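Local coordinates for iron-sulfur cluster co-chaperone protein HscB (Homo sapiens, PDB 3BVO), which acts as a J-type co-chaperone in mitochondrial iron-sulfur cluster assembly, working with ISCU and HSPA9 in cluster transfer, at residues Phe133-Ile137 with Lys189-Phe193. Numbering follows the deposited sequence.
Sequences FLIEI and KMRYF
A chi1 of 175° swings the F133 ring away from its own backbone N and across to K189, Y192 and F193, while K189 runs out fully extended beyond CG in the opposing direction. The lysine chain passes over one face of the phenylalanine near its CD1-CE1 rim, K189 CG making a CH-pi contact 3.8 Å from the centroid of the F133 ring. Another part of that ring meets Y192 in an offset edge-to-face pair: F133 CE2 comes over the tyrosine face, 3.7 Å from Y192 CD2. F193 presents its edge, its CE1 lying 3.6 Å from F133 CE1. One turn on, I137 CD1 touches both Y192 CB and F193 CE1, each at 3.9 Å. Shortening F133 to an alanine is likely to open a gap between the segments and leave the K189 methylenes and the Y192 face without their aromatic partner. The axes of segments 133-137 and 189-193, on helices 131-146 and 180-203 of the C-terminal helical domain, run at 6° and approach to 11.9 Å; helix 150-176 also packs against K189 and F193. Y192 OH is hydrogen-bonded to D126. Across the two segments the cohesion is aromatic and apolar, consistent with burial of F133, Y192 and F193.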
loop_
_atom_site.group_PDB
_atom_site.type_symbol
_atom_site.label_atom_id
_atom_site.label_comp_id
_atom_site.label_asym_id
_atom_site.label_seq_id
_atom_site.Cartn_x
_atom_site.Cartn_y
_atom_site.Cartn_z
ATOM N N PHE A 133 4.994 25.289 2.992
ATOM C CA PHE A 133 5.197 23.945 3.507
ATOM C C PHE A 133 6.637 23.765 3.946
ATOM O O PHE A 133 6.882 23.279 5.051
ATOM C CB PHE A 133 4.797 22.890 2.465
ATOM C CG PHE A 133 5.098 21.493 2.885
ATOM C CD1 PHE A 133 4.218 20.798 3.716
ATOM C CD2 PHE A 133 6.273 20.866 2.469
ATOM C CE1 PHE A 133 4.498 19.486 4.125
ATOM C CE2 PHE A 133 6.573 19.555 2.866
ATOM C CZ PHE A 133 5.680 18.862 3.698
ATOM N N LEU A 134 7.580 24.162 3.089
ATOM C CA LEU A 134 9.002 24.125 3.443
ATOM C C LEU A 134 9.234 24.774 4.800
ATOM O O LEU A 134 9.896 24.197 5.654
ATOM C CB LEU A 134 9.864 24.801 2.377
ATOM C CG LEU A 134 10.059 24.122 1.017
ATOM C CD1 LEU A 134 10.897 25.014 0.126
ATOM C CD2 LEU A 134 10.697 22.735 1.118
ATOM N N ILE A 135 8.654 25.958 4.997
ATOM C CA ILE A 135 8.715 26.664 6.276
ATOM C C ILE A 135 8.240 25.789 7.433
ATOM O O ILE A 135 8.925 25.695 8.455
ATOM C CB ILE A 135 7.944 28.014 6.231
ATOM C CG1 ILE A 135 8.867 29.153 5.791
ATOM C CG2 ILE A 135 7.368 28.372 7.584
ATOM C CD1 ILE A 135 8.834 29.457 4.318
ATOM N N GLU A 136 7.084 25.148 7.265
ATOM C CA GLU A 136 6.539 24.239 8.281
ATOM C C GLU A 136 7.538 23.149 8.619
ATOM O O GLU A 136 7.738 22.816 9.787
ATOM C CB GLU A 136 5.224 23.601 7.813
ATOM C CG GLU A 136 4.053 24.569 7.790
ATOM C CD GLU A 136 2.874 24.071 6.959
ATOM O OE1 GLU A 136 2.411 22.929 7.212
ATOM O OE2 GLU A 136 2.406 24.824 6.059
ATOM N N ILE A 137 8.172 22.618 7.577
ATOM C CA ILE A 137 9.068 21.476 7.700
ATOM C C ILE A 137 10.320 21.779 8.503
ATOM O O ILE A 137 10.782 20.955 9.294
ATOM C CB ILE A 137 9.433 20.911 6.319
ATOM C CG1 ILE A 137 8.339 19.962 5.856
ATOM C CG2 ILE A 137 10.777 20.183 6.346
ATOM C CD1 ILE A 137 8.121 18.752 6.781
ATOM N N LYS A 189 3.498 15.323 0.560
ATOM C CA LYS A 189 3.620 15.946 1.868
ATOM C C LYS A 189 3.580 14.876 2.922
ATOM O O LYS A 189 4.401 14.846 3.816
ATOM C CB LYS A 189 2.517 16.973 2.117
ATOM C CG LYS A 189 2.703 18.293 1.390
ATOM C CD LYS A 189 1.686 19.306 1.855
ATOM C CE LYS A 189 1.678 20.544 0.977
ATOM N NZ LYS A 189 0.766 21.575 1.549
HETATM N N MSE A 190 2.626 13.973 2.801
HETATM C CA MSE A 190 2.468 12.932 3.797
HETATM C C MSE A 190 3.727 12.092 3.925
HETATM O O MSE A 190 4.003 11.535 4.996
HETATM C CB MSE A 190 1.278 12.057 3.472
HETATM C CG MSE A 190 -0.046 12.725 3.734
HETATM SE SE MSE A 190 -1.514 11.627 3.027
HETATM C CE MSE A 190 -0.989 9.865 3.739
ATOM N N ARG A 191 4.503 12.019 2.851
ATOM C CA ARG A 191 5.753 11.293 2.920
ATOM C C ARG A 191 6.697 11.937 3.956
ATOM O O ARG A 191 7.292 11.229 4.784
ATOM C CB ARG A 191 6.408 11.158 1.544
ATOM C CG ARG A 191 7.108 9.815 1.378
ATOM C CD ARG A 191 8.023 9.756 0.177
ATOM N NE ARG A 191 7.417 10.393 -0.982
ATOM C CZ ARG A 191 7.561 9.991 -2.240
ATOM N NH1 ARG A 191 6.954 10.663 -3.212
ATOM N NH2 ARG A 191 8.289 8.922 -2.531
ATOM N N TYR A 192 6.801 13.270 3.927
ATOM C CA TYR A 192 7.585 14.007 4.916
ATOM C C TYR A 192 7.194 13.668 6.336
ATOM O O TYR A 192 8.027 13.237 7.138
ATOM C CB TYR A 192 7.502 15.512 4.692
ATOM C CG TYR A 192 8.385 15.963 3.556
ATOM C CD1 TYR A 192 9.754 16.216 3.758
ATOM C CD2 TYR A 192 7.867 16.120 2.266
ATOM C CE1 TYR A 192 10.575 16.624 2.694
ATOM C CE2 TYR A 192 8.679 16.529 1.202
ATOM C CZ TYR A 192 10.025 16.774 1.423
ATOM O OH TYR A 192 10.816 17.174 0.371
ATOM N N PHE A 193 5.921 13.834 6.646
ATOM C CA PHE A 193 5.483 13.618 8.006
ATOM C C PHE A 193 5.668 12.190 8.489
ATOM O O PHE A 193 5.916 11.994 9.668
ATOM C CB PHE A 193 4.069 14.144 8.224
ATOM C CG PHE A 193 4.008 15.641 8.327
ATOM C CD1 PHE A 193 4.374 16.447 7.244
ATOM C CD2 PHE A 193 3.616 16.250 9.503
ATOM C CE1 PHE A 193 4.347 17.838 7.334
ATOM C CE2 PHE A 193 3.583 17.643 9.600
ATOM C CZ PHE A 193 3.948 18.436 8.509
#